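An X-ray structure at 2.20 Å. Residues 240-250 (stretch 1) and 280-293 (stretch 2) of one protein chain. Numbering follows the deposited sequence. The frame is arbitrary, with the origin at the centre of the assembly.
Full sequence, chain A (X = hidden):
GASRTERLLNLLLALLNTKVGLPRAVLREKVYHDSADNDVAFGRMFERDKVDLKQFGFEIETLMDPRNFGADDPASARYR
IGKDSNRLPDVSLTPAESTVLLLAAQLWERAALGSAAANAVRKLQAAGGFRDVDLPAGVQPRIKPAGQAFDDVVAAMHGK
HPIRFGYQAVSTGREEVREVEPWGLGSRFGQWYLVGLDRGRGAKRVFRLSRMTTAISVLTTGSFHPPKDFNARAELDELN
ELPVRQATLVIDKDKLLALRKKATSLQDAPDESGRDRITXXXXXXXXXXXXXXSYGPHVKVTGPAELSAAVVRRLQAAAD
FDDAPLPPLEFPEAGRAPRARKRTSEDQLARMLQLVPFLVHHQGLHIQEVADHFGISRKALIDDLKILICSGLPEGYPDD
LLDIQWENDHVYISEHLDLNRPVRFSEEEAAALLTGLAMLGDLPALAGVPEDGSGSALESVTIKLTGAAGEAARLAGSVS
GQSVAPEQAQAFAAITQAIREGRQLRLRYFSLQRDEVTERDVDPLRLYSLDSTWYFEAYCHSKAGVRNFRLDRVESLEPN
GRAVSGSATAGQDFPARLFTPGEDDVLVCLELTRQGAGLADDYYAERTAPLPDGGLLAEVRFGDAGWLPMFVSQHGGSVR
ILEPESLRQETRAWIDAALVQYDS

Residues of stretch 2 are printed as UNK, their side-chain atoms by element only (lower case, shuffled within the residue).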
# COMPACT_ATOMS: atom_id res chain seq x y z
N ASN A 240 5.05 -26.22 1.54
CA ASN A 240 3.80 -26.50 2.24
C ASN A 240 3.52 -25.44 3.30
O ASN A 240 4.43 -25.03 4.04
CB ASN A 240 3.85 -27.90 2.88
CG ASN A 240 3.72 -29.01 1.85
OD1 ASN A 240 2.93 -28.90 0.90
ND2 ASN A 240 4.49 -30.08 2.03
N GLU A 241 2.28 -24.96 3.32
CA GLU A 241 1.88 -23.87 4.20
C GLU A 241 2.16 -24.24 5.65
O GLU A 241 2.15 -25.42 6.03
CB GLU A 241 0.38 -23.61 4.05
CG GLU A 241 -0.13 -22.26 4.47
CD GLU A 241 -1.54 -22.02 3.97
OE1 GLU A 241 -1.91 -20.85 3.75
OE2 GLU A 241 -2.25 -23.02 3.70
N LEU A 242 2.45 -23.23 6.47
CA LEU A 242 2.68 -23.47 7.88
C LEU A 242 1.39 -23.86 8.61
O LEU A 242 0.29 -23.43 8.24
CB LEU A 242 3.30 -22.24 8.54
CG LEU A 242 4.78 -22.04 8.27
CD1 LEU A 242 5.11 -20.57 8.34
CD2 LEU A 242 5.58 -22.82 9.31
N PRO A 243 1.49 -24.67 9.67
CA PRO A 243 0.31 -24.95 10.50
C PRO A 243 -0.29 -23.66 11.04
O PRO A 243 0.44 -22.77 11.50
CB PRO A 243 0.87 -25.84 11.62
CG PRO A 243 2.33 -25.50 11.67
CD PRO A 243 2.73 -25.21 10.26
N VAL A 244 -1.61 -23.53 10.93
CA VAL A 244 -2.36 -22.42 11.54
C VAL A 244 -2.46 -22.57 13.05
O VAL A 244 -3.23 -23.39 13.55
CB VAL A 244 -3.74 -22.27 10.88
CG1 VAL A 244 -3.56 -21.73 9.48
CG2 VAL A 244 -4.40 -23.61 10.81
N ARG A 245 -1.67 -21.80 13.79
CA ARG A 245 -1.61 -21.81 15.25
C ARG A 245 -2.53 -20.73 15.84
O ARG A 245 -3.04 -19.87 15.12
CB ARG A 245 -0.17 -21.63 15.73
CG ARG A 245 0.76 -22.82 15.36
CD ARG A 245 2.17 -22.37 14.91
NE ARG A 245 2.96 -21.89 16.04
CZ ARG A 245 4.22 -21.49 15.96
NH1 ARG A 245 4.87 -21.50 14.80
NH2 ARG A 245 4.85 -21.07 17.05
N GLN A 246 -2.78 -20.82 17.15
CA GLN A 246 -3.68 -19.91 17.87
C GLN A 246 -2.93 -19.08 18.91
O GLN A 246 -2.18 -19.62 19.72
CB GLN A 246 -4.78 -20.67 18.60
CG GLN A 246 -5.75 -19.76 19.37
CD GLN A 246 -7.03 -20.48 19.85
OE1 GLN A 246 -7.91 -20.82 19.06
NE2 GLN A 246 -7.10 -20.74 21.16
N ALA A 247 -3.14 -17.76 18.86
CA ALA A 247 -2.58 -16.81 19.81
C ALA A 247 -3.65 -16.35 20.80
O ALA A 247 -4.82 -16.24 20.46
CB ALA A 247 -2.00 -15.60 19.07
N THR A 248 -3.23 -16.08 22.04
CA THR A 248 -4.11 -15.56 23.09
C THR A 248 -3.58 -14.20 23.52
O THR A 248 -2.43 -14.08 23.96
CB THR A 248 -4.18 -16.53 24.27
OG1 THR A 248 -4.48 -17.84 23.80
CG2 THR A 248 -5.30 -16.12 25.23
N LEU A 249 -4.41 -13.17 23.36
CA LEU A 249 -3.99 -11.79 23.52
C LEU A 249 -4.92 -11.06 24.47
O LEU A 249 -6.14 -11.27 24.45
CB LEU A 249 -3.96 -11.07 22.17
CG LEU A 249 -3.20 -11.76 21.03
CD1 LEU A 249 -3.36 -10.93 19.75
CD2 LEU A 249 -1.72 -12.00 21.36
N VAL A 250 -4.34 -10.22 25.32
CA VAL A 250 -5.08 -9.26 26.12
C VAL A 250 -4.84 -7.89 25.51
O VAL A 250 -3.70 -7.44 25.42
CB VAL A 250 -4.66 -9.28 27.59
CG1 VAL A 250 -5.30 -8.13 28.31
CG2 VAL A 250 -5.04 -10.60 28.24
N UNK A 280 -6.55 -15.15 18.16
CA UNK A 280 -6.38 -14.88 16.74
C UNK A 280 -5.55 -16.01 16.15
O UNK A 280 -4.72 -16.63 16.83
c UNK A 280 -4.29 -13.49 16.86
c UNK A 280 -6.51 -12.40 17.09
c UNK A 280 -5.74 -13.51 16.44
N UNK A 281 -5.83 -16.32 14.89
CA UNK A 281 -5.07 -17.33 14.17
C UNK A 281 -3.91 -16.66 13.47
O UNK A 281 -4.06 -15.60 12.87
o UNK A 281 -6.69 -19.61 14.80
c UNK A 281 -7.02 -18.92 13.81
c UNK A 281 -5.95 -18.05 13.15
o UNK A 281 -8.19 -18.90 13.35
N UNK A 282 -2.75 -17.30 13.54
CA UNK A 282 -1.58 -16.85 12.80
C UNK A 282 -0.82 -18.10 12.38
O UNK A 282 -1.02 -19.17 12.96
c UNK A 282 1.46 -17.97 16.76
c UNK A 282 1.42 -16.93 14.61
c UNK A 282 0.06 -16.67 14.73
c UNK A 282 0.10 -17.71 16.90
c UNK A 282 -0.69 -15.93 13.64
c UNK A 282 2.12 -17.58 15.62
c UNK A 282 -0.58 -17.04 15.89
N UNK A 283 0.03 -17.95 11.36
CA UNK A 283 0.92 -19.02 10.91
C UNK A 283 2.36 -18.75 11.31
O UNK A 283 2.97 -19.60 11.98
c UNK A 283 -0.65 -19.73 9.06
c UNK A 283 -1.95 -18.69 5.74
n UNK A 283 -1.10 -18.79 6.76
n UNK A 283 -2.77 -19.70 5.45
c UNK A 283 0.77 -19.30 9.40
n UNK A 283 -2.02 -17.56 5.03
c UNK A 283 -0.94 -20.00 7.58
N UNK A 284 2.93 -17.61 10.92
CA UNK A 284 4.32 -17.27 11.23
C UNK A 284 4.38 -16.37 12.45
O UNK A 284 3.87 -15.24 12.40
o UNK A 284 7.05 -16.51 11.35
c UNK A 284 6.49 -16.23 10.27
o UNK A 284 7.12 -15.72 9.32
c UNK A 284 4.98 -16.58 10.03
N UNK A 285 5.03 -16.80 13.53
CA UNK A 285 5.08 -15.96 14.74
C UNK A 285 5.92 -14.71 14.59
O UNK A 285 5.68 -13.75 15.33
c UNK A 285 5.59 -18.14 13.75
c UNK A 285 5.66 -16.90 15.81
c UNK A 285 6.28 -18.01 15.07
N UNK A 286 6.90 -14.68 13.67
CA UNK A 286 7.63 -13.44 13.48
C UNK A 286 6.73 -12.40 12.85
O UNK A 286 6.82 -11.21 13.17
o UNK A 286 10.35 -12.37 14.62
o UNK A 286 10.53 -14.29 15.71
c UNK A 286 8.89 -13.63 12.64
c UNK A 286 10.30 -13.63 14.66
c UNK A 286 9.93 -14.38 13.41
N UNK A 287 5.83 -12.83 11.98
CA UNK A 287 4.93 -11.89 11.34
C UNK A 287 3.96 -11.29 12.35
O UNK A 287 3.79 -10.07 12.39
c UNK A 287 2.69 -12.14 8.28
o UNK A 287 2.77 -13.35 8.03
c UNK A 287 4.18 -12.57 10.21
n UNK A 287 1.89 -11.30 7.62
c UNK A 287 3.57 -11.54 9.31
N UNK A 288 3.33 -12.15 13.19
CA UNK A 288 2.41 -11.64 14.21
C UNK A 288 3.14 -10.77 15.23
O UNK A 288 2.61 -9.76 15.67
c UNK A 288 -0.15 -13.53 16.48
c UNK A 288 1.70 -12.79 14.93
c UNK A 288 0.62 -12.35 15.91
c UNK A 288 -0.34 -11.41 15.17
N UNK A 289 4.37 -11.14 15.60
CA UNK A 289 5.07 -10.38 16.64
C UNK A 289 5.40 -8.97 16.17
O UNK A 289 5.32 -8.01 16.95
c UNK A 289 6.36 -11.09 17.07
N UNK A 290 5.80 -8.82 14.90
CA UNK A 290 6.04 -7.49 14.38
C UNK A 290 4.77 -6.67 14.43
O UNK A 290 4.79 -5.52 14.84
c UNK A 290 6.88 -6.14 12.40
c UNK A 290 6.60 -7.55 12.95
c UNK A 290 7.56 -6.15 11.03
o UNK A 290 7.96 -7.24 10.60
o UNK A 290 7.68 -5.08 10.38
N UNK A 291 3.63 -7.26 14.07
CA UNK A 291 2.38 -6.52 14.16
C UNK A 291 2.09 -6.13 15.60
O UNK A 291 1.77 -4.97 15.90
c UNK A 291 -1.31 -7.49 13.39
o UNK A 291 -2.46 -7.05 13.63
o UNK A 291 -1.10 -8.63 12.93
c UNK A 291 1.22 -7.36 13.58
c UNK A 291 -0.11 -6.63 13.73
N UNK A 292 2.22 -7.08 16.53
CA UNK A 292 1.85 -6.80 17.92
C UNK A 292 2.80 -5.82 18.59
O UNK A 292 2.36 -4.93 19.30
c UNK A 292 0.71 -10.34 19.10
c UNK A 292 1.75 -8.10 18.70
c UNK A 292 -0.73 -8.49 18.28
c UNK A 292 0.68 -9.10 18.23
N UNK A 293 4.09 -5.89 18.27
CA UNK A 293 5.05 -4.91 18.80
C UNK A 293 4.68 -3.49 18.38
O UNK A 293 4.93 -2.54 19.14
c UNK A 293 6.45 -5.20 18.26

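Position 280 carries three carbons, one bearing the other two: a beta-branched side chain in a strand, packed against the methyl of Ala247 and the CD1 of Leu249. This is Val280. Its CG2 lies 3.8 Å from Ala247 CB, and its backbone pairs with the same alanine in both directions, Ala247 N to Val280 O at 2.8 Å and Val280 N to Ala247 O at 3.1 Å.

Position 281 has two carbons, the second carrying two oxygens, on the face of the sheet shared with Gln246. It is Asp281, exposed and adding little beyond backbone: its CA approaches Arg245 O at 3.4 Å in a CA-H...O contact.

At 282 one carbon leads into a six-carbon ring that leans over stretch 1, against Ala247 CB and Arg245 CB. This is Phe282. Chi1 is p, and CE1 lies 3.7 Å from Ala247 CB; Arg245 CB lies over one ring face, and the ring atom CZ in turn lies over a face of the Arg245 guanidinium. The main chain closes the pair, Arg245 N donating to Phe282 O at 2.8 Å and Phe282 N to Arg245 O at 3.0 Å.

Position 283 has three carbons, a nitrogen, then a carbon with two more nitrogens; its carbons pack on Val244 CG1 and a terminal nitrogen reaches Glu241. It is Arg283. Its CG lies 3.6 Å from Val244 CG1, and its guanidinium forms a salt bridge with Glu241; those charged ends are modelled too close together, so the exact spacing deserves no weight.

Position 284 shows two carbons, the second with two oxygens, its CA-to-CB bond directed away from stretch 1. Asp284 caps the helix: its OD1 accepts from the backbone N of position 286 at 3.0 Å.

At 285 three carbons close a ring onto the backbone nitrogen, one of them beside Arg245 NH1. This is Pro285, the first helical residue, with CD 3.6 Å from Arg245 NH1.

Position 286, three carbons, the last carrying two oxygens, is Glu286, out of reach of stretch 1. Position 287 ends its three carbons in one oxygen and one nitrogen, hence Gln287, also out of reach.

Four carbons forked at the second, one tip against Ala247 CB, identify 288 as Leu288; its CD2 meets Ala247 CB at 3.8 Å. A lone carbon at 289 gives Ala289. Positions 290 and 291 each have three carbons, the last carrying two oxygens: Glu290 and Glu291. None of these three touches stretch 1.

The same four-carbon fork at 292 sets a tip against Leu249 CD2. It is Leu292, its CD1 3.7 Å from Leu249 CD2. The single carbon at 293 is Ala293, out of reach.

The rules are layered. Antiparallel pairing sets the register, while Arg245, Ala247, Val280 and Phe282 share one face of the sheet and pack beneath the helix. The turn through Arg283 and Asp284 brings that helix over the strand, at 23° between their directions, so Leu288 and Leu292, one turn apart, meet Ala247 and Leu249, two residues apart. Small Ala247 accommodates valine, phenylalanine and leucine together, and the arginines extend the contact into more exposed ground.

Stretch 2 280-293: VDFRDPEQLAEELA
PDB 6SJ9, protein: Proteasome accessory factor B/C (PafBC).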